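Local structure of SusD superfamily protein (Parabacteroides distasonis, 3OTN) at residues Y235-Q243 and I336-A344; S256-V265 and V345-N354. The protein probably binds carbohydrate at the outer membrane, as a SusD-family protein thought to take part in nutrient uptake. All blocks are in the same frame, centred on the assembly; numbering follows the deposited sequence. Where two conformers were deposited one is given.

Contact 1 (Y235-Q243 and I336-A344); sequences YESLRLPSQ and IYKFFDQVA
Leu-238 lays CD1 against the aliphatic end of Lys-338, 4.0 Å from CE. The ammonium group beyond is held by Glu-421 in a salt bridge and by the carbonyls of Asp-417 and Cys-419. A water donates to both Tyr-235 O and Lys-338 O, and so ties the loop 235-243 to the chain before helix 342-348. Next along, Arg-239 makes the largest single contribution. Its chain runs extended from CG to NE across the type I turn Tyr-337 to Phe-340, CB lying 3.4 Å from Lys-338 O and CD 3.3 Å from Tyr-337 O. At the end, chi4 of 77° turns the guanidinium so that NH1 meets Phe-340 O at 2.9 Å, with an N-H...O angle of 159° and the acceptor close to the guanidinium plane. Tyr-337 CE2 lies over one face of this group, the two planes 49° apart, and Glu-236 CG over the opposite face, so the group has a neighbour over each face, both off-centre, besides its hydrogen bond. The carbonyl of Arg-239 accepts from a second water, which in turn accepts from Gln-342 N in the first turn of the helix. Pro-241 closes the contact, its CG 3.7 Å from Asp-341 OD2. That carboxylate has other work: OD2 is bonded to Ser-351, and OD1 takes Ala-344 N at 3.2 Å from above the carboxylate plane. Arg-239 thus bonds to Phe-340 O just before the cap residue Asp-341, in a type I beta turn leading into an N-capped helix.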
loop_
_atom_site.group_PDB
_atom_site.type_symbol
_atom_site.label_atom_id
_atom_site.label_comp_id
_atom_site.label_asym_id
_atom_site.label_seq_id
_atom_site.Cartn_x
_atom_site.Cartn_y
_atom_site.Cartn_z
ATOM N N TYR A 235 10.908 11.741 10.211
ATOM C CA TYR A 235 10.329 11.343 8.923
ATOM C C TYR A 235 11.338 11.069 7.854
ATOM O O TYR A 235 11.005 10.425 6.874
ATOM C CB TYR A 235 9.345 12.404 8.452
ATOM C CG TYR A 235 8.282 12.630 9.502
ATOM C CD1 TYR A 235 7.435 11.588 9.906
ATOM C CD2 TYR A 235 8.125 13.858 10.109
ATOM C CE1 TYR A 235 6.462 11.787 10.886
ATOM C CE2 TYR A 235 7.158 14.071 11.085
ATOM C CZ TYR A 235 6.323 13.030 11.460
ATOM O OH TYR A 235 5.378 13.260 12.430
ATOM N N GLU A 236 12.563 11.580 8.018
ATOM C CA GLU A 236 13.634 11.328 7.048
ATOM C C GLU A 236 13.885 9.810 6.825
ATOM O O GLU A 236 14.273 9.375 5.726
ATOM C CB GLU A 236 14.944 11.999 7.507
ATOM C CG GLU A 236 15.951 12.108 6.400
ATOM C CD GLU A 236 17.373 12.454 6.851
ATOM O OE1 GLU A 236 17.671 12.455 8.058
ATOM O OE2 GLU A 236 18.208 12.693 5.966
ATOM N N SER A 237 13.688 9.000 7.851
ATOM C CA SER A 237 13.854 7.551 7.666
ATOM C C SER A 237 13.041 6.935 6.522
ATOM O O SER A 237 13.496 5.944 5.931
ATOM C CB SER A 237 13.560 6.792 8.944
ATOM O OG SER A 237 14.572 7.023 9.891
ATOM N N LEU A 238 11.868 7.513 6.215
ATOM C CA LEU A 238 10.977 6.994 5.154
ATOM C C LEU A 238 11.581 7.189 3.758
ATOM O O LEU A 238 11.106 6.593 2.819
ATOM C CB LEU A 238 9.587 7.686 5.205
ATOM C CG LEU A 238 8.803 7.506 6.513
ATOM C CD1 LEU A 238 7.535 8.321 6.519
ATOM C CD2 LEU A 238 8.533 6.031 6.780
ATOM N N ARG A 239 12.607 8.039 3.644
ATOM C CA ARG A 239 13.249 8.351 2.383
ATOM C C ARG A 239 14.771 8.171 2.438
ATOM O O ARG A 239 15.485 8.740 1.606
ATOM C CB ARG A 239 12.860 9.784 1.940
ATOM C CG ARG A 239 13.322 10.919 2.826
ATOM C CD ARG A 239 12.710 12.270 2.398
ATOM N NE ARG A 239 13.267 13.312 3.244
ATOM C CZ ARG A 239 14.486 13.840 3.138
ATOM N NH1 ARG A 239 15.312 13.517 2.148
ATOM N NH2 ARG A 239 14.877 14.721 4.048
ATOM N N LEU A 240 15.254 7.371 3.405
ATOM C CA LEU A 240 16.634 6.996 3.502
ATOM C C LEU A 240 16.835 5.537 3.106
ATOM O O LEU A 240 16.367 4.629 3.822
ATOM C CB LEU A 240 17.151 7.206 4.917
ATOM C CG LEU A 240 17.675 8.571 5.278
ATOM C CD1 LEU A 240 18.028 8.507 6.772
ATOM C CD2 LEU A 240 18.914 8.985 4.397
ATOM N N PRO A 241 17.570 5.281 1.999
ATOM C CA PRO A 241 17.816 3.873 1.627
ATOM C C PRO A 241 18.492 3.005 2.709
ATOM O O PRO A 241 18.249 1.786 2.769
ATOM C CB PRO A 241 18.734 3.994 0.392
ATOM C CG PRO A 241 18.313 5.283 -0.254
ATOM C CD PRO A 241 17.980 6.210 0.928
ATOM N N SER A 242 19.326 3.613 3.551
ATOM C CA SER A 242 20.001 2.901 4.632
ATOM C C SER A 242 19.061 2.266 5.645
ATOM O O SER A 242 19.452 1.312 6.316
ATOM C CB SER A 242 20.979 3.820 5.395
ATOM O OG SER A 242 20.272 4.896 6.015
ATOM N N GLN A 243 17.843 2.805 5.760
ATOM C CA GLN A 243 16.790 2.256 6.607
ATOM C C GLN A 243 15.948 1.126 5.987
ATOM O O GLN A 243 15.093 0.592 6.667
ATOM C CB GLN A 243 15.883 3.386 7.120
ATOM C CG GLN A 243 16.637 4.359 7.994
ATOM C CD GLN A 243 16.973 3.774 9.363
ATOM O OE1 GLN A 243 18.019 3.197 9.569
ATOM N NE2 GLN A 243 16.091 3.947 10.285
ATOM N N ILE A 336 4.963 16.501 -2.766
ATOM C CA ILE A 336 5.322 15.458 -1.821
ATOM C C ILE A 336 6.831 15.266 -1.753
ATOM O O ILE A 336 7.468 14.947 -2.746
ATOM C CB ILE A 336 4.611 14.134 -2.120
ATOM C CG1 ILE A 336 3.097 14.307 -1.897
ATOM C CG2 ILE A 336 5.177 13.045 -1.160
ATOM C CD1 ILE A 336 2.172 13.425 -2.792
ATOM N N TYR A 337 7.367 15.492 -0.555
ATOM C CA TYR A 337 8.766 15.295 -0.192
ATOM C C TYR A 337 8.988 14.011 0.606
ATOM O O TYR A 337 10.135 13.603 0.808
ATOM C CB TYR A 337 9.233 16.476 0.683
ATOM C CG TYR A 337 10.716 16.722 0.736
ATOM C CD1 TYR A 337 11.425 17.110 -0.402
ATOM C CD2 TYR A 337 11.434 16.581 1.940
ATOM C CE1 TYR A 337 12.811 17.365 -0.343
ATOM C CE2 TYR A 337 12.822 16.828 1.983
ATOM C CZ TYR A 337 13.489 17.228 0.848
ATOM O OH TYR A 337 14.847 17.474 0.895
ATOM N N LYS A 338 7.901 13.348 1.012
ATOM C CA LYS A 338 7.954 12.152 1.893
ATOM C C LYS A 338 8.908 11.041 1.410
ATOM O O LYS A 338 9.565 10.361 2.218
ATOM C CB LYS A 338 6.530 11.637 2.054
ATOM C CG LYS A 338 6.276 10.647 3.108
ATOM C CD LYS A 338 4.765 10.505 3.315
ATOM C CE LYS A 338 4.479 9.375 4.231
ATOM N NZ LYS A 338 3.067 9.300 4.661
ATOM N N PHE A 339 9.055 10.930 0.095
ATOM C CA PHE A 339 9.843 9.868 -0.541
ATOM C C PHE A 339 11.030 10.403 -1.342
ATOM O O PHE A 339 11.500 9.742 -2.232
ATOM C CB PHE A 339 8.916 9.056 -1.439
ATOM C CG PHE A 339 7.636 8.630 -0.751
ATOM C CD1 PHE A 339 7.683 7.798 0.360
ATOM C CD2 PHE A 339 6.392 9.068 -1.203
ATOM C CE1 PHE A 339 6.511 7.377 0.996
ATOM C CE2 PHE A 339 5.216 8.656 -0.564
ATOM C CZ PHE A 339 5.288 7.802 0.526
ATOM N N PHE A 340 11.550 11.559 -0.940
ATOM C CA PHE A 340 12.626 12.251 -1.648
ATOM C C PHE A 340 14.012 11.666 -1.279
ATOM O O PHE A 340 14.700 12.102 -0.341
ATOM C CB PHE A 340 12.496 13.744 -1.355
ATOM C CG PHE A 340 13.308 14.646 -2.243
ATOM C CD1 PHE A 340 14.661 14.910 -1.971
ATOM C CD2 PHE A 340 12.687 15.349 -3.278
ATOM C CE1 PHE A 340 15.379 15.813 -2.780
ATOM C CE2 PHE A 340 13.389 16.200 -4.074
ATOM C CZ PHE A 340 14.743 16.451 -3.820
ATOM N N ASP A 341 14.372 10.622 -2.013
ATOM C CA ASP A 341 15.702 9.999 -1.972
ATOM C C ASP A 341 16.671 11.029 -2.526
ATOM O O ASP A 341 16.856 11.156 -3.740
ATOM C CB ASP A 341 15.675 8.680 -2.778
ATOM C CG ASP A 341 17.040 7.953 -2.826
ATOM O OD1 ASP A 341 18.088 8.506 -2.418
ATOM O OD2 ASP A 341 17.052 6.818 -3.340
ATOM N N GLN A 342 17.283 11.765 -1.609
ATOM C CA GLN A 342 18.057 12.929 -1.941
ATOM C C GLN A 342 19.306 12.613 -2.765
ATOM O O GLN A 342 19.633 13.350 -3.693
ATOM C CB GLN A 342 18.443 13.694 -0.688
ATOM C CG GLN A 342 19.068 15.046 -0.995
ATOM C CD GLN A 342 18.992 16.001 0.179
ATOM O OE1 GLN A 342 19.263 15.605 1.327
ATOM N NE2 GLN A 342 18.601 17.265 -0.093
ATOM N N VAL A 343 19.980 11.512 -2.451
ATOM C CA VAL A 343 21.106 11.054 -3.269
ATOM C C VAL A 343 20.655 10.755 -4.708
ATOM O O VAL A 343 21.329 11.124 -5.661
ATOM C CB VAL A 343 21.836 9.825 -2.629
ATOM C CG1 VAL A 343 22.858 9.242 -3.605
ATOM C CG2 VAL A 343 22.551 10.286 -1.317
ATOM N N ALA A 344 19.493 10.135 -4.854
ATOM C CA ALA A 344 18.973 9.799 -6.178
ATOM C C ALA A 344 18.631 11.075 -6.967
ATOM O O ALA A 344 19.004 11.221 -8.155
ATOM C CB ALA A 344 17.768 8.850 -6.068
HETATM O O HOH W 1 9.709 11.454 4.821
HETATM O O HOH W 2 17.144 10.809 1.228
#

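Contact 2 (S256-V265 and V345-N354); sequences SLNKRHNESV and VDNTAKSDLN. With EDO (1,2-ethanediol), chain P; EDO (1,2-ethanediol), chain K.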
loop_
_atom_site.group_PDB
_atom_site.type_symbol
_atom_site.label_atom_id
_atom_site.label_comp_id
_atom_site.label_asym_id
_atom_site.label_seq_id
_atom_site.Cartn_x
_atom_site.Cartn_y
_atom_site.Cartn_z
ATOM N N SER A 256 17.220 -1.744 -5.311
ATOM C CA SER A 256 18.647 -1.686 -5.022
ATOM C C SER A 256 19.425 -1.326 -6.272
ATOM O O SER A 256 18.974 -1.618 -7.405
ATOM C CB SER A 256 19.148 -3.020 -4.415
ATOM O OG SER A 256 19.178 -4.069 -5.370
ATOM N N LEU A 257 20.624 -0.777 -6.080
ATOM C CA LEU A 257 21.472 -0.392 -7.210
ATOM C C LEU A 257 21.792 -1.579 -8.142
ATOM O O LEU A 257 21.833 -1.375 -9.332
ATOM C CB LEU A 257 22.769 0.309 -6.778
ATOM C CG LEU A 257 22.624 1.694 -6.096
ATOM C CD1 LEU A 257 23.998 2.110 -5.494
ATOM C CD2 LEU A 257 22.136 2.749 -7.069
ATOM N N ASN A 258 21.972 -2.782 -7.599
ATOM C CA ASN A 258 22.281 -3.983 -8.424
ATOM C C ASN A 258 21.040 -4.782 -8.908
ATOM O O ASN A 258 21.189 -5.693 -9.716
ATOM C CB ASN A 258 23.242 -4.926 -7.703
ATOM C CG ASN A 258 22.594 -5.639 -6.536
ATOM O OD1 ASN A 258 21.752 -5.071 -5.840
ATOM N ND2 ASN A 258 22.994 -6.886 -6.304
ATOM N N LYS A 259 19.844 -4.438 -8.418
ATOM C CA LYS A 259 18.576 -4.965 -8.980
ATOM C C LYS A 259 17.687 -3.859 -9.584
ATOM O O LYS A 259 18.169 -3.110 -10.418
ATOM C CB LYS A 259 17.877 -5.850 -7.952
ATOM C CG LYS A 259 18.791 -6.941 -7.389
ATOM C CD LYS A 259 18.008 -7.987 -6.613
ATOM C CE LYS A 259 18.956 -9.031 -6.044
ATOM N NZ LYS A 259 18.208 -10.225 -5.537
ATOM N N ARG A 260 16.406 -3.767 -9.219
ATOM C CA ARG A 260 15.515 -2.756 -9.778
ATOM C C ARG A 260 15.709 -1.412 -9.042
ATOM O O ARG A 260 15.811 -1.374 -7.792
ATOM C CB ARG A 260 14.057 -3.242 -9.681
ATOM C CG ARG A 260 13.062 -2.498 -10.565
ATOM C CD ARG A 260 11.766 -3.308 -10.782
ATOM N NE ARG A 260 11.033 -3.564 -9.544
ATOM C CZ ARG A 260 9.863 -3.017 -9.225
ATOM N NH1 ARG A 260 9.247 -2.192 -10.052
ATOM N NH2 ARG A 260 9.295 -3.310 -8.071
ATOM N N HIS A 261 15.727 -0.323 -9.811
ATOM C CA HIS A 261 15.812 1.023 -9.269
ATOM C C HIS A 261 14.383 1.520 -9.027
ATOM O O HIS A 261 13.451 1.146 -9.761
ATOM C CB HIS A 261 16.596 1.974 -10.202
ATOM C CG HIS A 261 17.970 1.479 -10.537
ATOM N ND1 HIS A 261 18.611 1.784 -11.716
ATOM C CD2 HIS A 261 18.781 0.614 -9.883
ATOM C CE1 HIS A 261 19.778 1.161 -11.754
ATOM N NE2 HIS A 261 19.904 0.438 -10.658
ATOM N N ASN A 262 14.208 2.343 -7.998
ATOM C CA ASN A 262 12.889 2.895 -7.645
ATOM C C ASN A 262 12.600 4.125 -8.508
ATOM O O ASN A 262 12.983 5.250 -8.173
ATOM C CB ASN A 262 12.832 3.259 -6.165
ATOM C CG ASN A 262 11.485 3.735 -5.739
ATOM O OD1 ASN A 262 10.636 4.040 -6.567
ATOM N ND2 ASN A 262 11.299 3.881 -4.436
ATOM N N GLU A 263 11.917 3.899 -9.622
ATOM C CA GLU A 263 11.566 4.981 -10.540
ATOM C C GLU A 263 10.442 5.845 -10.011
ATOM O O GLU A 263 10.295 6.953 -10.444
ATOM C CB GLU A 263 11.252 4.445 -11.952
ATOM C CG GLU A 263 12.515 3.936 -12.717
ATOM C CD GLU A 263 13.585 5.036 -12.964
ATOM O OE1 GLU A 263 13.338 5.898 -13.818
ATOM O OE2 GLU A 263 14.688 5.025 -12.333
ATOM N N SER A 264 9.633 5.333 -9.083
ATOM C CA SER A 264 8.526 6.098 -8.516
ATOM C C SER A 264 8.961 7.370 -7.797
ATOM O O SER A 264 8.136 8.284 -7.615
ATOM C CB SER A 264 7.660 5.243 -7.589
ATOM O OG SER A 264 8.273 4.924 -6.338
ATOM N N VAL A 265 10.237 7.451 -7.397
ATOM C CA VAL A 265 10.778 8.688 -6.815
ATOM C C VAL A 265 10.456 9.906 -7.715
ATOM O O VAL A 265 10.082 10.963 -7.227
ATOM C CB VAL A 265 12.302 8.526 -6.507
ATOM C CG1 VAL A 265 12.966 9.879 -6.177
ATOM C CG2 VAL A 265 12.508 7.505 -5.377
ATOM N N VAL A 345 17.977 12.011 -6.290
ATOM C CA VAL A 345 17.485 13.224 -6.945
ATOM C C VAL A 345 18.641 14.153 -7.281
ATOM O O VAL A 345 18.673 14.693 -8.375
ATOM C CB VAL A 345 16.401 13.954 -6.095
ATOM C CG1 VAL A 345 15.959 15.325 -6.741
ATOM C CG2 VAL A 345 15.186 13.039 -5.867
ATOM N N ASP A 346 19.550 14.374 -6.337
ATOM C CA ASP A 346 20.652 15.305 -6.532
ATOM C C ASP A 346 21.803 14.772 -7.369
ATOM O O ASP A 346 22.514 15.568 -8.001
ATOM C CB ASP A 346 21.256 15.763 -5.198
ATOM C CG ASP A 346 20.324 16.621 -4.363
ATOM O OD1 ASP A 346 19.273 17.093 -4.840
ATOM O OD2 ASP A 346 20.671 16.824 -3.186
ATOM N N ASN A 347 22.029 13.459 -7.379
ATOM C CA ASN A 347 23.285 12.935 -7.897
ATOM C C ASN A 347 23.115 11.763 -8.877
ATOM O O ASN A 347 23.510 11.865 -10.025
ATOM C CB ASN A 347 24.177 12.575 -6.697
ATOM C CG ASN A 347 25.577 12.173 -7.097
ATOM O OD1 ASN A 347 25.753 11.323 -7.965
ATOM N ND2 ASN A 347 26.590 12.768 -6.449
ATOM N N THR A 348 22.525 10.659 -8.421
ATOM C CA THR A 348 22.649 9.434 -9.203
ATOM C C THR A 348 21.531 9.118 -10.181
ATOM O O THR A 348 21.792 8.395 -11.111
ATOM C CB THR A 348 22.801 8.206 -8.289
ATOM O OG1 THR A 348 21.599 8.026 -7.543
ATOM C CG2 THR A 348 24.019 8.372 -7.328
ATOM N N ALA A 349 20.296 9.571 -9.926
ATOM C CA ALA A 349 19.122 9.188 -10.746
ATOM C C ALA A 349 18.870 7.671 -10.736
ATOM O O ALA A 349 18.306 7.109 -11.672
ATOM C CB ALA A 349 19.268 9.735 -12.217
ATOM N N LYS A 350 19.261 7.023 -9.630
ATOM C CA LYS A 350 19.113 5.590 -9.434
ATOM C C LYS A 350 18.782 5.341 -7.961
ATOM O O LYS A 350 19.681 5.117 -7.129
ATOM C CB LYS A 350 20.395 4.826 -9.810
ATOM C CG LYS A 350 20.833 4.891 -11.258
ATOM C CD LYS A 350 22.049 3.990 -11.475
ATOM C CE LYS A 350 22.645 4.131 -12.863
ATOM N NZ LYS A 350 23.898 3.368 -12.973
ATOM N N SER A 351 17.492 5.422 -7.645
ATOM C CA SER A 351 17.055 5.298 -6.273
ATOM C C SER A 351 17.056 3.863 -5.842
ATOM O O SER A 351 16.467 3.006 -6.518
ATOM C CB SER A 351 15.652 5.834 -6.083
ATOM O OG SER A 351 15.223 5.599 -4.753
ATOM N N ASP A 352 17.668 3.627 -4.682
ATOM C CA ASP A 352 17.641 2.326 -4.017
ATOM C C ASP A 352 16.815 2.395 -2.727
ATOM O O ASP A 352 17.055 1.658 -1.760
ATOM C CB ASP A 352 19.067 1.796 -3.790
ATOM C CG ASP A 352 19.972 2.748 -3.049
ATOM O OD1 ASP A 352 19.590 3.902 -2.776
ATOM O OD2 ASP A 352 21.113 2.335 -2.733
ATOM N N LEU A 353 15.802 3.257 -2.744
ATOM C CA LEU A 353 14.836 3.388 -1.635
ATOM C C LEU A 353 13.694 2.367 -1.792
ATOM O O LEU A 353 13.007 2.347 -2.817
ATOM C CB LEU A 353 14.247 4.825 -1.565
ATOM C CG LEU A 353 13.233 5.153 -0.468
ATOM C CD1 LEU A 353 13.805 5.032 0.986
ATOM C CD2 LEU A 353 12.571 6.554 -0.703
ATOM N N ASN A 354 13.473 1.550 -0.753
ATOM C CA ASN A 354 12.391 0.544 -0.762
ATOM C C ASN A 354 11.039 1.260 -0.705
ATOM O O ASN A 354 10.976 2.437 -0.294
ATOM C CB ASN A 354 12.534 -0.444 0.428
ATOM C CG ASN A 354 13.506 -1.579 0.154
ATOM O OD1 ASN A 354 14.171 -1.603 -0.867
ATOM N ND2 ASN A 354 13.593 -2.549 1.100
HETATM C C1 EDO P . 23.044 -2.133 -3.058
HETATM O O1 EDO P . 22.854 -2.541 -4.441
HETATM C C2 EDO P . 22.815 -0.635 -2.806
HETATM O O2 EDO P . 21.578 -0.151 -3.362
HETATM C C1 EDO K . 10.244 -6.976 -5.508
HETATM O O1 EDO K . 10.501 -6.680 -4.108
HETATM C C2 EDO K . 11.379 -6.462 -6.406
HETATM O O2 EDO K . 11.196 -5.050 -6.581
HETATM O O HOH W 3 15.302 5.953 -9.493
#
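Lys-350 lays its aliphatic chain along the His-261 ring, the two side chains side by side and pointing the same way. CB stands over one face in a CH-pi contact, 4.1 Å from the ring centroid, and CD reaches CE1 at 3.6 Å. The ring is kept from turning by its own segment, for NE2 donates to Leu-257 O almost exactly in the ring plane. Leu-257 crosses Lys-350 at about a right angle, bringing CD2 to 3.4 Å from Lys-350 O. On the surface near Leu-257, a 1,2-ethanediol, probably from the crystallisation liquor, links the segments: its O2 accepts from Leu-257 N and donates to Asp-352 OD2.

Deeper in, Asn-262 grips the other chain twice. Its backbone N meets Ser-351 O at 2.8 Å in a nearly straight bond of 177°, and with CG anti to the backbone N (chi1 -176°) the amide reaches on to Leu-353, ND2 lying 2.8 Å from Leu-353 O. The other end of the amide is also held, since Ser-264 OG donates to OD1 on a lone pair. With an alanine here, Leu-353 O would probably be left without this donor and Ser-264 OG without this acceptor. Water 3 adds a further bridge, accepting from Ser-351 N and donating to Asn-262 O and to OE2 of Glu-263, whose other oxygen is in a salt bridge with Arg-266. Farther along the segment, Val-265 packs CG2 3.4 Å from Ser-351 OG and sets CG1 against Val-345 of the helix. Ser-351 OG, bonded to Asp-341, also accepts from Leu-353 N, forming an ST turn in the irregular chain that leaves helix 342-348 and is pinned to the 256-265 loop.

How the contacts relate
Contacts 1 and 2 lie about 11 Å apart, centre to centre, and share helix 342-348: contact 1 holds its N-terminal approach, contact 2 its end and the chain beyond. The two loops, 235-243 and 256-265, pack against consecutive parts of one continuous run, 336-354. Contact 1 is mostly buried, centred on a charged side chain set among carbonyls and an aromatic ring. Contact 2 is only partly buried; amide and backbone bonds hold its inner side, whereas ring-to-alkyl packing and a bound diol mark its surface. Besides the Asp-341 to Ser-351 pair, they join through a probable hydrogen bond between Ala-344 O and Ala-349 N, and where Phe-340 packs on Val-345 and Pro-241 on Asp-352.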